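Local coordinates for putative diflavin flavoprotein A 3 (Synechocystis sp., PDB 6H0C) that probably carries electrons from NADH to oxygen and reduces it to water, the present chain being its flavodiiron core without the flavin reductase part, at residues 276-279 / 280-284; 391-394 / 395-399; 128-131 / 132-136; 159-163 / 164-168. All coordinates share one frame; numbering follows the deposited sequence.

Interaction 1 of 4, residues 276-279 / 280-284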
# COMPACT_ATOMS: atom_id res chain seq x y z
N ILE A 276 -3.85 2.56 13.75
CA ILE A 276 -4.18 3.85 14.35
C ILE A 276 -4.96 4.74 13.38
O ILE A 276 -5.96 5.36 13.76
CB ILE A 276 -2.92 4.59 14.84
CG1 ILE A 276 -2.27 3.80 15.99
CG2 ILE A 276 -3.24 6.01 15.26
CD1 ILE A 276 -0.91 4.30 16.38
N ALA A 277 -4.52 4.80 12.13
CA ALA A 277 -5.21 5.61 11.13
C ALA A 277 -6.67 5.19 10.98
O ALA A 277 -7.56 6.03 10.87
CB ALA A 277 -4.49 5.52 9.79
N ARG A 278 -6.92 3.89 10.96
CA ARG A 278 -8.27 3.39 10.77
C ARG A 278 -9.16 3.78 11.96
O ARG A 278 -10.34 4.12 11.78
CB ARG A 278 -8.23 1.87 10.56
CG ARG A 278 -9.56 1.15 10.75
CD ARG A 278 -10.65 1.59 9.79
NE ARG A 278 -11.81 0.72 9.96
CZ ARG A 278 -13.01 0.93 9.43
NH1 ARG A 278 -13.23 2.02 8.69
NH2 ARG A 278 -13.99 0.07 9.65
N GLY A 279 -8.58 3.78 13.16
CA GLY A 279 -9.31 4.23 14.33
C GLY A 279 -9.71 5.70 14.20
O GLY A 279 -10.80 6.09 14.62
N ILE A 280 -8.82 6.51 13.61
CA ILE A 280 -9.10 7.93 13.42
C ILE A 280 -10.16 8.15 12.34
O ILE A 280 -11.14 8.86 12.58
CB ILE A 280 -7.83 8.71 13.05
CG1 ILE A 280 -6.84 8.72 14.21
CG2 ILE A 280 -8.16 10.15 12.67
CD1 ILE A 280 -5.49 9.35 13.87
N THR A 281 -9.97 7.54 11.17
CA THR A 281 -10.86 7.79 10.05
C THR A 281 -12.26 7.21 10.29
O THR A 281 -13.27 7.79 9.84
CB THR A 281 -10.32 7.21 8.72
OG1 THR A 281 -10.14 5.79 8.85
CG2 THR A 281 -8.99 7.87 8.34
N LYS A 282 -12.36 6.10 11.00
CA LYS A 282 -13.68 5.54 11.24
C LYS A 282 -14.44 6.45 12.20
O LYS A 282 -15.67 6.39 12.28
CB LYS A 282 -13.61 4.10 11.77
CG LYS A 282 -13.33 3.96 13.25
CD LYS A 282 -13.39 2.49 13.63
CE LYS A 282 -13.15 2.28 15.11
NZ LYS A 282 -13.02 0.82 15.42
N ALA A 283 -13.72 7.31 12.91
CA ALA A 283 -14.34 8.20 13.87
C ALA A 283 -14.67 9.53 13.20
O ALA A 283 -14.99 10.51 13.88
CB ALA A 283 -13.43 8.40 15.09
N GLY A 284 -14.58 9.57 11.88
CA GLY A 284 -14.99 10.76 11.14
C GLY A 284 -13.96 11.88 11.10
O GLY A 284 -14.29 13.03 10.81

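Interaction 2 of 4, residues 391-394 / 395-399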
# COMPACT_ATOMS: atom_id res chain seq x y z
N ALA A 391 -6.97 3.49 20.21
CA ALA A 391 -6.19 4.70 20.49
C ALA A 391 -6.46 5.78 19.44
O ALA A 391 -6.62 6.96 19.78
CB ALA A 391 -4.70 4.38 20.56
N GLY A 392 -6.51 5.37 18.18
CA GLY A 392 -6.86 6.28 17.09
C GLY A 392 -8.24 6.88 17.31
O GLY A 392 -8.45 8.08 17.15
N THR A 393 -9.20 6.03 17.68
CA THR A 393 -10.54 6.51 17.98
C THR A 393 -10.51 7.51 19.13
O THR A 393 -11.11 8.57 19.03
CB THR A 393 -11.49 5.36 18.33
OG1 THR A 393 -11.70 4.56 17.16
CG2 THR A 393 -12.83 5.90 18.81
N ASP A 394 -9.80 7.18 20.21
CA ASP A 394 -9.65 8.11 21.34
C ASP A 394 -9.07 9.46 20.91
O ASP A 394 -9.54 10.51 21.35
CB ASP A 394 -8.76 7.49 22.43
CG ASP A 394 -9.44 6.39 23.20
OD1 ASP A 394 -10.69 6.28 23.12
OD2 ASP A 394 -8.73 5.62 23.89
N PHE A 395 -8.05 9.41 20.07
CA PHE A 395 -7.41 10.61 19.53
C PHE A 395 -8.46 11.44 18.78
O PHE A 395 -8.56 12.66 18.98
CB PHE A 395 -6.24 10.23 18.60
CG PHE A 395 -5.25 11.34 18.34
CD1 PHE A 395 -5.45 12.25 17.31
CD2 PHE A 395 -4.10 11.45 19.10
CE1 PHE A 395 -4.53 13.26 17.06
CE2 PHE A 395 -3.17 12.46 18.84
CZ PHE A 395 -3.39 13.36 17.82
N ALA A 396 -9.24 10.78 17.94
CA ALA A 396 -10.28 11.45 17.15
C ALA A 396 -11.33 12.15 18.03
O ALA A 396 -11.67 13.31 17.80
CB ALA A 396 -10.95 10.46 16.23
N GLN A 397 -11.85 11.42 19.01
CA GLN A 397 -12.81 11.97 19.98
C GLN A 397 -12.24 13.19 20.70
O GLN A 397 -12.95 14.18 20.90
CB GLN A 397 -13.20 10.91 21.01
CG GLN A 397 -13.62 9.56 20.45
CD GLN A 397 -15.00 9.58 19.83
OE1 GLN A 397 -15.34 10.49 19.07
NE2 GLN A 397 -15.81 8.57 20.15
N ALA A 398 -10.98 13.10 21.12
CA ALA A 398 -10.33 14.21 21.81
C ALA A 398 -10.30 15.43 20.91
O ALA A 398 -10.60 16.54 21.36
CB ALA A 398 -8.93 13.82 22.23
N LEU A 399 -9.96 15.24 19.64
CA LEU A 399 -9.94 16.34 18.68
C LEU A 399 -11.34 16.94 18.48
O LEU A 399 -11.49 18.17 18.43
CB LEU A 399 -9.38 15.88 17.33
CG LEU A 399 -7.86 15.73 17.22
CD1 LEU A 399 -7.47 15.27 15.83
CD2 LEU A 399 -7.16 17.03 17.57

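Interaction 3 of 4, residues 128-131 / 132-136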
# COMPACT_ATOMS: atom_id res chain seq x y z
N GLN A 128 14.51 -1.53 -15.92
CA GLN A 128 14.12 -0.41 -16.77
C GLN A 128 13.04 0.40 -16.07
O GLN A 128 11.92 -0.08 -15.85
CB GLN A 128 13.65 -0.91 -18.14
CG GLN A 128 13.33 0.21 -19.13
CD GLN A 128 12.92 -0.31 -20.50
OE1 GLN A 128 13.30 -1.41 -20.90
NE2 GLN A 128 12.14 0.49 -21.22
N VAL A 129 13.38 1.63 -15.70
CA VAL A 129 12.45 2.51 -14.99
C VAL A 129 11.41 3.11 -15.92
O VAL A 129 11.72 3.59 -17.01
CB VAL A 129 13.21 3.63 -14.27
CG1 VAL A 129 12.24 4.59 -13.64
CG2 VAL A 129 14.13 3.04 -13.22
N MET A 130 10.15 3.10 -15.48
CA MET A 130 9.07 3.68 -16.26
C MET A 130 8.46 4.90 -15.55
O MET A 130 8.22 4.90 -14.33
CB MET A 130 7.99 2.63 -16.54
CG MET A 130 8.46 1.46 -17.42
SD MET A 130 8.91 1.97 -19.10
CE MET A 130 8.97 0.39 -19.94
N LYS A 131 8.23 5.94 -16.34
CA LYS A 131 7.66 7.19 -15.90
C LYS A 131 6.30 7.35 -16.59
O LYS A 131 5.96 6.58 -17.49
CB LYS A 131 8.60 8.35 -16.23
CG LYS A 131 8.08 9.74 -15.90
CD LYS A 131 9.09 10.83 -16.28
CE LYS A 131 8.65 12.21 -15.78
NZ LYS A 131 9.64 13.27 -16.14
N GLY A 132 5.52 8.34 -16.17
CA GLY A 132 4.21 8.57 -16.75
C GLY A 132 4.27 8.71 -18.26
O GLY A 132 5.09 9.47 -18.77
N ASN A 133 3.42 7.96 -18.95
CA ASN A 133 3.30 8.00 -20.41
C ASN A 133 4.45 7.32 -21.16
O ASN A 133 4.55 7.44 -22.38
CB ASN A 133 3.15 9.45 -20.90
CG ASN A 133 1.91 10.12 -20.34
OD1 ASN A 133 0.84 9.50 -20.24
ND2 ASN A 133 2.03 11.38 -19.96
N ASP A 134 5.31 6.59 -20.44
CA ASP A 134 6.26 5.69 -21.08
C ASP A 134 5.52 4.49 -21.64
O ASP A 134 4.42 4.15 -21.18
CB ASP A 134 7.34 5.20 -20.11
CG ASP A 134 8.46 6.20 -19.93
OD1 ASP A 134 8.53 7.17 -20.71
OD2 ASP A 134 9.28 6.00 -19.01
N HIS A 135 6.12 3.83 -22.63
CA HIS A 135 5.50 2.68 -23.27
C HIS A 135 6.42 1.46 -23.30
O HIS A 135 7.63 1.58 -23.24
CB HIS A 135 5.07 3.02 -24.70
CG HIS A 135 4.21 4.24 -24.80
ND1 HIS A 135 2.90 4.27 -24.35
CD2 HIS A 135 4.46 5.47 -25.29
CE1 HIS A 135 2.39 5.47 -24.57
NE2 HIS A 135 3.32 6.22 -25.13
N LEU A 136 5.80 0.28 -23.39
CA LEU A 136 6.52 -0.96 -23.59
C LEU A 136 5.66 -1.84 -24.52
O LEU A 136 4.54 -2.22 -24.18
CB LEU A 136 6.80 -1.67 -22.26
CG LEU A 136 7.67 -2.92 -22.35
CD1 LEU A 136 9.11 -2.54 -22.68
CD2 LEU A 136 7.60 -3.72 -21.05
O HOH W 1 10.49 0.55 -23.81

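Interaction 4 of 4, residues 159-163 / 164-168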
# COMPACT_ATOMS: atom_id res chain seq x y z
N CYS A 159 0.76 1.87 -12.14
CA CYS A 159 -0.33 1.23 -12.88
C CYS A 159 0.04 1.10 -14.35
O CYS A 159 0.88 1.85 -14.84
CB CYS A 159 -1.64 2.02 -12.73
SG CYS A 159 -2.30 2.12 -11.05
N THR A 160 -0.61 0.18 -15.04
CA THR A 160 -0.30 -0.11 -16.43
C THR A 160 -1.58 -0.29 -17.26
O THR A 160 -2.49 -0.98 -16.83
CB THR A 160 0.53 -1.41 -16.57
OG1 THR A 160 1.64 -1.37 -15.67
CG2 THR A 160 1.01 -1.59 -18.01
N TYR A 161 -1.63 0.33 -18.43
CA TYR A 161 -2.78 0.16 -19.31
C TYR A 161 -2.40 -0.62 -20.56
O TYR A 161 -1.42 -0.30 -21.22
CB TYR A 161 -3.36 1.52 -19.70
CG TYR A 161 -4.59 1.40 -20.57
CD1 TYR A 161 -5.74 0.81 -20.09
CD2 TYR A 161 -4.60 1.89 -21.88
CE1 TYR A 161 -6.88 0.70 -20.87
CE2 TYR A 161 -5.73 1.79 -22.67
CZ TYR A 161 -6.87 1.19 -22.16
OH TYR A 161 -8.01 1.07 -22.93
N ASP A 162 -3.18 -1.66 -20.87
CA ASP A 162 -3.01 -2.41 -22.12
C ASP A 162 -4.16 -2.07 -23.07
O ASP A 162 -5.28 -2.53 -22.88
CB ASP A 162 -2.97 -3.92 -21.85
CG ASP A 162 -2.67 -4.74 -23.11
OD1 ASP A 162 -2.68 -4.17 -24.23
OD2 ASP A 162 -2.44 -5.97 -22.98
N PRO A 163 -3.87 -1.26 -24.11
CA PRO A 163 -4.93 -0.82 -25.02
C PRO A 163 -5.52 -1.96 -25.85
O PRO A 163 -6.65 -1.85 -26.30
CB PRO A 163 -4.21 0.20 -25.91
CG PRO A 163 -2.76 -0.18 -25.84
CD PRO A 163 -2.56 -0.68 -24.44
N ARG A 164 -4.77 -3.05 -26.03
CA ARG A 164 -5.29 -4.18 -26.81
C ARG A 164 -6.48 -4.85 -26.12
O ARG A 164 -7.44 -5.26 -26.77
CB ARG A 164 -4.18 -5.21 -27.06
CG ARG A 164 -4.64 -6.49 -27.76
CD ARG A 164 -5.22 -6.18 -29.15
NE ARG A 164 -5.70 -7.39 -29.83
CZ ARG A 164 -6.95 -7.83 -29.78
NH1 ARG A 164 -7.86 -7.17 -29.08
NH2 ARG A 164 -7.30 -8.94 -30.43
N THR A 165 -6.41 -4.96 -24.80
CA THR A 165 -7.40 -5.69 -24.01
C THR A 165 -8.28 -4.76 -23.18
O THR A 165 -9.25 -5.22 -22.55
CB THR A 165 -6.72 -6.69 -23.06
OG1 THR A 165 -5.83 -5.97 -22.19
CG2 THR A 165 -5.92 -7.72 -23.85
N GLU A 166 -7.93 -3.48 -23.17
CA GLU A 166 -8.63 -2.47 -22.38
C GLU A 166 -8.59 -2.79 -20.89
O GLU A 166 -9.51 -2.47 -20.14
CB GLU A 166 -10.07 -2.32 -22.86
CG GLU A 166 -10.15 -1.59 -24.18
CD GLU A 166 -11.40 -1.93 -24.94
OE1 GLU A 166 -11.83 -3.10 -24.89
OE2 GLU A 166 -11.94 -1.01 -25.59
N ILE A 167 -7.51 -3.43 -20.47
CA ILE A 167 -7.30 -3.71 -19.06
C ILE A 167 -6.37 -2.67 -18.47
O ILE A 167 -5.31 -2.37 -19.02
CB ILE A 167 -6.71 -5.11 -18.82
CG1 ILE A 167 -7.66 -6.19 -19.35
CG2 ILE A 167 -6.43 -5.31 -17.34
CD1 ILE A 167 -7.04 -7.59 -19.33
N LEU A 168 -6.79 -2.10 -17.34
CA LEU A 168 -5.92 -1.29 -16.50
C LEU A 168 -5.44 -2.16 -15.35
O LEU A 168 -6.24 -2.67 -14.56
CB LEU A 168 -6.67 -0.06 -16.00
CG LEU A 168 -5.88 1.08 -15.36
CD1 LEU A 168 -4.92 1.69 -16.37
CD2 LEU A 168 -6.85 2.12 -14.82
O HOH W 2 -3.84 -7.45 -21.16

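Interaction 1 of 4, residues 276-279 / 280-284
Arg-278 and Lys-282 meet one helical turn apart because their chains set off differently: Arg-278 holds CG anti to its own nitrogen (chi1 163°) and bends at chi2, whereas Lys-282 tucks CG between its N and carbonyl carbon (chi1 81°) and then runs straight. The two cross at about a right angle, with Lys-282 CB over one face of the guanidinium, 3.7 Å from Arg-278 NH1. This is the C-terminal end of helix 268-281, the connection in a beta-alpha-beta unit of the flavodoxin-like domain, joining strands 257-262 and 286-291. Beyond the crossing the charges part: Lys-282 NZ makes a salt bridge with Glu-389 of helix 382-404, and Arg-278 has a long, weak ion pair with Asp-200. Two i to i+4 bonds continue the backbone pattern here, Thr-281 N reaching Ala-277 O at 2.9 Å and Lys-282 N reaching Arg-278 O at 2.9 Å. A type I turn from Thr-281 to Gly-284 overlaps them, its closing residue at positive phi, and leads the chain toward strand 286-291. On the buried side Ile-280 packs against Val-258 and Val-287, and its CD1 lies 4.3 Å from CG2 of Ile-276.

Interaction 2 of 4, residues 391-394 / 395-399
Thr-393 and Gln-397 lie side by side and point the same way, one turn apart on a helix, with the methyl CG2 of Thr-393 4.1 Å from CG of Gln-397. Beneath them Gln-397 N donates to Thr-393 O at 2.9 Å, an almost straight bond (173° at the hydrogen). The same carbonyl oxygen also has CG of Gln-397 pressed against it at 3.0 Å, since that side chain starts beside its own nitrogen (chi1 -50°) before bending at chi2. Three more i to i+4 bonds satisfy the neighbouring carbonyls: Phe-395 N to Ala-391 O at 2.9 Å, Ala-396 N to Gly-392 O at 2.9 Å and Ala-398 N to Asp-394 O at 3.0 Å. All belong to helix 382-404, the long C-terminal helix that packs on the parallel sheet of the flavodoxin-like domain. Phe-395 turns its ring inward onto Val-258 and Leu-341 of that sheet, and Ala-391 rests on Phe-371 and Ile-374. The hydroxyl of Thr-393 reaches across to helix 268-281: OG1 hydrogen-bonds Gly-279 O, with a weaker bond to Glu-389 O one turn back. At the exposed side Gln-397 OE1 accepts a weak hydrogen bond from Lys-400 NZ, while the methyl of Ala-398 sits 3.5 Å from Asp-394 O.

Interaction 3 of 4, residues 128-131 / 132-136
Gln-128 reaches the far arm of this turn through a water: its NE2 donates to the water at 3.1 Å, and the water in turn donates to His-135 O. Next along, Val-129 packs on Ala-111 of helix 108-117. Met-130 turns into the bend, its chain kinked at chi2 (-65°), which sets SD 3.7 Å from CB of Asp-134. Its methyl CE then meets Leu-136 CB at 3.8 Å, the two side chains crossing at about a right angle, and Ile-105 and Phe-146 pack around the pair. The turn links two sheets of the metallo-beta-lactamase-like domain: strand 127-129 is the outermost strand of one and strand 135-137 the outermost strand of the other. Lys-131 opens a type II beta turn that ends at Asp-134, with Asn-133 at positive phi. Both backbone polar groups of Lys-131 are taken by Asp-134. Lys-131 N donates to Asp-134 OD2 at 2.9 Å, approaching from above the carboxylate plane, and Lys-131 O accepts from Asp-134 N at 3.0 Å. The lysine side chain runs fully extended away from the bend, and its CB stays 3.7 Å from Asp-134 OD2.

Interaction 4 of 4, residues 159-163 / 164-168
Tyr-161 and Glu-166 run side by side and point the same way, the phenol ring and the carboxylate turned 49° apart, with Tyr-161 OH 3.6 Å from Glu-166 CG. Nearer its root the tyrosine meets Leu-168, whose CD1 lies 3.7 Å from Tyr-161 CB, and Tyr-220 meets its ring. Asp-162 points to the other face of the sheet, the one it shares with Ile-167. Its CG stands anti to the backbone nitrogen (chi1 -175°), which carries OD1 over the turn to accept from Arg-164 N at 3.0 Å, the N-H coming from above the carboxylate plane. OD2 is bound by His-142 ND1 and by a water at 2.7 Å that also hydrogen-bonds Thr-165 OG1. The hairpin of strands 158-162 and 167-171, in the metallo-beta-lactamase-like domain, turns here through a G1 beta bulge: Glu-166, at positive phi, and Ile-167 both face Asp-162. Asp-162 O accepts from Thr-165 N at 3.3 Å and more weakly from the nitrogens of Glu-166 and Ile-167. In return Asp-162 N gives Ile-167 O a nearly linear bond of 2.9 Å (178° at the hydrogen).

How the interactions relate
Interactions 1 and 2 form one interface, their centres 8 Å apart: the end of helix 268-281 lies against helix 382-404, with Ile-280 CG1 3.4 Å from Gly-392 O and the methyls of Ala-283 and Ala-396 touching at 3.4 Å between CB atoms. Both lie in the flavodoxin-like domain. Interactions 3 and 4 sit in the metallo-beta-lactamase-like domain, centres 14 Å apart, and do not touch, their nearest atoms about 7 Å apart. They reach the same five-stranded sheet, where strand 143-148 lies between strands 135-137 and 158-162. The two pairs stand on opposite sides of the chain's centre, with 34 to 42 Å between contact centres.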